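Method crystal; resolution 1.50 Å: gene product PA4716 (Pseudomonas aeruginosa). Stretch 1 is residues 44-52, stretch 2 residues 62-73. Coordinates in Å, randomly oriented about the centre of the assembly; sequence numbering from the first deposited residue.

Stretch 1, residues 44-52: LRQFESIFL
Stretch 2, residues 62-73: RARIFTLEEELP

Two strands of PA4716 pair antiparallel through Ser49–Phe66, Ile50–Ile65, Phe51–Arg64 and Leu52–Ala63, their N-to-C directions 160° apart and their axes approaching to 4.6 Å; together the two stretches bury 628 Å². Backbone torsions are extended, with phi/psi of -116/149 at Ser49, -125/140 at Ile50, -121/123 at Phe51, -132/128 at Arg64, -116/130 at Ile65 and -127/142 at Phe66. Before the first strand the chain leaves a helix at Arg45, which has positive phi (62/16), and then passes through Gln46 (-73/150) and Phe47 (-55/-40).

Main-chain hydrogen bonds set the register. In the Ser49–Phe66 pair, Ser49 N donates to Phe66 O (3.0 Å) and Phe66 N to Ser49 O (3.0 Å); two residues on, Phe51 N donates to Arg64 O (2.8 Å) and Arg64 N to Phe51 O (2.9 Å). Between and beyond these lie the non-hydrogen-bonded pairs Ile50–Ile65 and Leu52–Ala63, with CA–CA separations of 4.5 and 4.7 Å. Here the CA hydrogens approach the same carbonyls, as in Ile50 CA to Arg64 O (3.3 Å) and Ala63 CA to Phe51 O (3.3 Å). A water also bridges the stretches: it donates to Phe47 O (2.7 Å) and accepts from Leu68 N (3.0 Å), two atoms 4.1 Å apart.

Side chains alternate between the two faces of the sheet. On one face, Ile50 (chi1 t, chi2 t) places CD1 3.9 Å from both Ala63 CB and Ile65 CG1, while Leu52 (m, t) brings CD2 within 4.0 Å of Ala63 CB. The small alanine thus receives both branched neighbours, and all four residues are buried. Glu48 (m, t, chi3 -71°) shares this face; its CG lies 3.9 Å from Thr67 CG2, and its OE2 sits 3.1 Å from CG2 of Ile65 (m, t).

The other face carries Ser49, Phe51, Arg64 and Phe66. Phe51 (chi1 -62°, chi2 84°) and Phe66 (chi1 -67°, chi2 79°) meet diagonally across the strands, CE1 of Phe51 lying 3.8 Å from CD1 of Phe66. The Phe51 and Phe66 rings have planes at 88° and centroids 5.8 Å apart. Both are buried, as suits apolar aromatic side chains in mutual contact. Compact Ser49 (chi1 m) is buried too, its CB 4.6 Å from Phe66 O. Partly exposed Arg64 (m, m, m, chi4 -83°) has its CB 4.3 Å from Phe51 CB, but its end leads away to a salt bridge with Glu71 (t, t, chi3 -2°), which meets its charge: Arg64 NE donates to Glu71 OE2 (2.7 Å) and Arg64 NH2 to Glu71 OE1 (3.0 Å).

Leu68 (chi1 -91°, chi2 76°) packs against the backbone of the first stretch, its CD1 lying 3.2 Å from Gln46 O and 4.0 Å from Arg45 CA. The turn that contains Leu68 is held by Thr67 (chi1 p), whose OG1 accepts from Glu69 N (3.1 Å) and Glu70 N (3.2 Å). Backbone bonds from Thr67 N to Glu70 O and from Leu72 N to Ile65 O, both 2.9 Å, fold the chain back.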

# COMPACT_ATOMS: atom_id res chain seq x y z
N LEU A 44 -4.67 -6.23 -0.80
CA LEU A 44 -3.33 -6.71 -0.49
C LEU A 44 -2.28 -5.61 -0.50
O LEU A 44 -1.21 -5.78 0.08
CB LEU A 44 -2.96 -7.86 -1.42
CG LEU A 44 -3.88 -9.08 -1.28
CD1 LEU A 44 -3.37 -10.22 -2.13
CD2 LEU A 44 -4.05 -9.49 0.19
N ARG A 45 -2.56 -4.49 -1.16
CA ARG A 45 -1.73 -3.27 -1.14
C ARG A 45 -0.31 -3.42 -1.67
O ARG A 45 0.53 -2.54 -1.47
CB ARG A 45 -1.75 -2.65 0.27
CG ARG A 45 -3.14 -2.28 0.69
CD ARG A 45 -3.25 -1.96 2.14
NE ARG A 45 -2.50 -0.77 2.50
CZ ARG A 45 -2.97 0.46 2.50
NH1 ARG A 45 -4.22 0.70 2.11
NH2 ARG A 45 -2.20 1.47 2.89
N GLN A 46 -0.05 -4.50 -2.40
CA GLN A 46 1.18 -4.60 -3.16
C GLN A 46 1.05 -3.67 -4.36
O GLN A 46 -0.06 -3.43 -4.83
CB GLN A 46 1.40 -6.06 -3.58
CG GLN A 46 1.39 -7.01 -2.40
CD GLN A 46 2.49 -6.69 -1.39
OE1 GLN A 46 3.66 -6.63 -1.75
NE2 GLN A 46 2.11 -6.48 -0.13
N PHE A 47 2.17 -3.13 -4.82
CA PHE A 47 2.14 -2.12 -5.89
C PHE A 47 1.38 -2.70 -7.10
O PHE A 47 0.61 -1.99 -7.74
CB PHE A 47 3.55 -1.67 -6.28
CG PHE A 47 3.59 -0.36 -7.04
CD1 PHE A 47 3.83 0.84 -6.37
CD2 PHE A 47 3.38 -0.33 -8.41
CE1 PHE A 47 3.87 2.05 -7.07
CE2 PHE A 47 3.41 0.89 -9.11
CZ PHE A 47 3.66 2.07 -8.44
N GLU A 48 1.61 -3.97 -7.39
CA GLU A 48 0.79 -4.72 -8.34
C GLU A 48 0.40 -6.07 -7.78
O GLU A 48 1.13 -6.65 -6.98
CB GLU A 48 1.55 -4.90 -9.66
CG GLU A 48 1.73 -3.61 -10.42
CD GLU A 48 2.46 -3.76 -11.73
OE1 GLU A 48 3.67 -4.01 -11.71
OE2 GLU A 48 1.82 -3.60 -12.79
N SER A 49 -0.79 -6.54 -8.17
CA SER A 49 -1.19 -7.94 -8.05
C SER A 49 -1.41 -8.50 -9.46
O SER A 49 -1.80 -7.77 -10.37
CB SER A 49 -2.48 -8.11 -7.23
OG SER A 49 -2.28 -7.85 -5.85
N ILE A 50 -1.15 -9.79 -9.62
CA ILE A 50 -1.39 -10.48 -10.89
C ILE A 50 -2.29 -11.68 -10.66
O ILE A 50 -2.17 -12.39 -9.65
CB ILE A 50 -0.04 -10.89 -11.58
CG1 ILE A 50 -0.31 -11.65 -12.88
CG2 ILE A 50 0.87 -11.68 -10.65
CD1 ILE A 50 0.86 -11.72 -13.79
N PHE A 51 -3.21 -11.87 -11.59
CA PHE A 51 -4.27 -12.88 -11.52
C PHE A 51 -4.11 -13.79 -12.73
O PHE A 51 -4.10 -13.31 -13.86
CB PHE A 51 -5.64 -12.20 -11.53
CG PHE A 51 -5.86 -11.30 -10.34
CD1 PHE A 51 -5.39 -9.99 -10.36
CD2 PHE A 51 -6.50 -11.76 -9.19
CE1 PHE A 51 -5.53 -9.17 -9.26
CE2 PHE A 51 -6.64 -10.93 -8.09
CZ PHE A 51 -6.16 -9.64 -8.13
N LEU A 52 -3.95 -15.09 -12.48
CA LEU A 52 -3.74 -16.08 -13.53
C LEU A 52 -5.01 -16.87 -13.80
O LEU A 52 -5.74 -17.26 -12.90
CB LEU A 52 -2.60 -17.03 -13.16
CG LEU A 52 -1.25 -16.39 -12.83
CD1 LEU A 52 -0.18 -17.45 -12.49
CD2 LEU A 52 -0.75 -15.50 -13.95
N ARG A 62 -3.56 -17.08 -19.14
CA ARG A 62 -3.89 -15.67 -19.30
C ARG A 62 -3.59 -14.97 -17.98
O ARG A 62 -3.69 -15.57 -16.91
CB ARG A 62 -5.35 -15.48 -19.68
CG ARG A 62 -5.72 -16.08 -21.03
CD ARG A 62 -7.18 -15.86 -21.39
NE ARG A 62 -8.06 -16.76 -20.64
CZ ARG A 62 -9.25 -16.42 -20.12
NH1 ARG A 62 -9.74 -15.19 -20.24
NH2 ARG A 62 -9.95 -17.34 -19.46
N ALA A 63 -3.22 -13.72 -18.08
CA ALA A 63 -2.88 -12.92 -16.90
C ALA A 63 -3.58 -11.57 -16.93
O ALA A 63 -3.84 -11.00 -17.99
CB ALA A 63 -1.42 -12.74 -16.83
N ARG A 64 -3.89 -11.07 -15.74
CA ARG A 64 -4.44 -9.75 -15.57
C ARG A 64 -3.61 -9.09 -14.46
O ARG A 64 -3.42 -9.68 -13.40
CB ARG A 64 -5.91 -9.81 -15.14
CG ARG A 64 -6.86 -10.61 -16.04
CD ARG A 64 -7.29 -9.90 -17.29
NE ARG A 64 -8.06 -8.68 -17.06
CZ ARG A 64 -9.36 -8.61 -16.81
NH1 ARG A 64 -10.10 -9.70 -16.70
NH2 ARG A 64 -9.92 -7.42 -16.67
N ILE A 65 -3.10 -7.89 -14.74
CA ILE A 65 -2.26 -7.15 -13.80
C ILE A 65 -2.95 -5.87 -13.41
O ILE A 65 -3.42 -5.12 -14.26
CB ILE A 65 -0.88 -6.82 -14.41
CG1 ILE A 65 -0.12 -8.09 -14.79
CG2 ILE A 65 -0.07 -5.99 -13.45
CD1 ILE A 65 1.09 -7.84 -15.67
N PHE A 66 -3.02 -5.61 -12.10
CA PHE A 66 -3.61 -4.40 -11.57
C PHE A 66 -2.67 -3.69 -10.63
O PHE A 66 -1.97 -4.31 -9.83
CB PHE A 66 -4.87 -4.72 -10.78
CG PHE A 66 -6.01 -5.24 -11.61
CD1 PHE A 66 -6.03 -6.55 -12.02
CD2 PHE A 66 -7.07 -4.41 -11.94
CE1 PHE A 66 -7.09 -7.02 -12.78
CE2 PHE A 66 -8.13 -4.87 -12.71
CZ PHE A 66 -8.13 -6.18 -13.12
N THR A 67 -2.68 -2.36 -10.71
CA THR A 67 -2.20 -1.53 -9.60
C THR A 67 -3.39 -1.17 -8.72
O THR A 67 -4.51 -1.52 -9.01
CB THR A 67 -1.52 -0.24 -10.10
OG1 THR A 67 -2.51 0.60 -10.71
CG2 THR A 67 -0.48 -0.50 -11.14
N LEU A 68 -3.14 -0.41 -7.67
CA LEU A 68 -4.24 0.04 -6.83
C LEU A 68 -5.12 1.04 -7.57
O LEU A 68 -6.25 1.28 -7.15
CB LEU A 68 -3.74 0.62 -5.50
CG LEU A 68 -3.65 -0.45 -4.41
CD1 LEU A 68 -2.44 -1.33 -4.60
CD2 LEU A 68 -3.63 0.17 -3.02
N GLU A 69 -4.62 1.61 -8.66
CA GLU A 69 -5.38 2.60 -9.43
C GLU A 69 -6.21 1.98 -10.55
O GLU A 69 -7.36 2.38 -10.76
CB GLU A 69 -4.42 3.65 -10.01
CG GLU A 69 -3.97 4.68 -8.98
CD GLU A 69 -2.69 4.33 -8.25
OE1 GLU A 69 -2.32 3.13 -8.19
OE2 GLU A 69 -2.04 5.27 -7.73
N GLU A 70 -5.65 1.01 -11.27
CA GLU A 70 -6.24 0.57 -12.53
C GLU A 70 -5.61 -0.73 -13.02
O GLU A 70 -4.56 -1.15 -12.54
CB GLU A 70 -6.00 1.65 -13.60
CG GLU A 70 -4.52 1.79 -13.97
CD GLU A 70 -4.16 3.15 -14.56
OE1 GLU A 70 -3.00 3.61 -14.35
OE2 GLU A 70 -5.04 3.73 -15.23
N GLU A 71 -6.21 -1.33 -14.04
CA GLU A 71 -5.59 -2.44 -14.75
C GLU A 71 -4.48 -1.92 -15.68
O GLU A 71 -4.64 -0.88 -16.32
CB GLU A 71 -6.64 -3.22 -15.55
CG GLU A 71 -6.05 -4.49 -16.13
CD GLU A 71 -7.06 -5.34 -16.85
OE1 GLU A 71 -8.26 -4.98 -16.88
OE2 GLU A 71 -6.64 -6.39 -17.38
N LEU A 72 -3.37 -2.66 -15.74
CA LEU A 72 -2.25 -2.41 -16.64
C LEU A 72 -1.93 -3.70 -17.39
O LEU A 72 -1.06 -4.48 -16.96
CB LEU A 72 -1.00 -1.99 -15.84
CG LEU A 72 -1.00 -0.59 -15.23
CD1 LEU A 72 0.35 -0.36 -14.60
CD2 LEU A 72 -1.29 0.48 -16.26
N PRO A 73 -2.61 -3.95 -18.49
CA PRO A 73 -2.38 -5.16 -19.30
C PRO A 73 -1.09 -5.18 -20.15
O PRO A 73 -1.14 -5.57 -21.32
CB PRO A 73 -3.65 -5.22 -20.17
CG PRO A 73 -3.99 -3.79 -20.39
CD PRO A 73 -3.69 -3.11 -19.06
O HOH W 1 -0.36 0.41 -6.93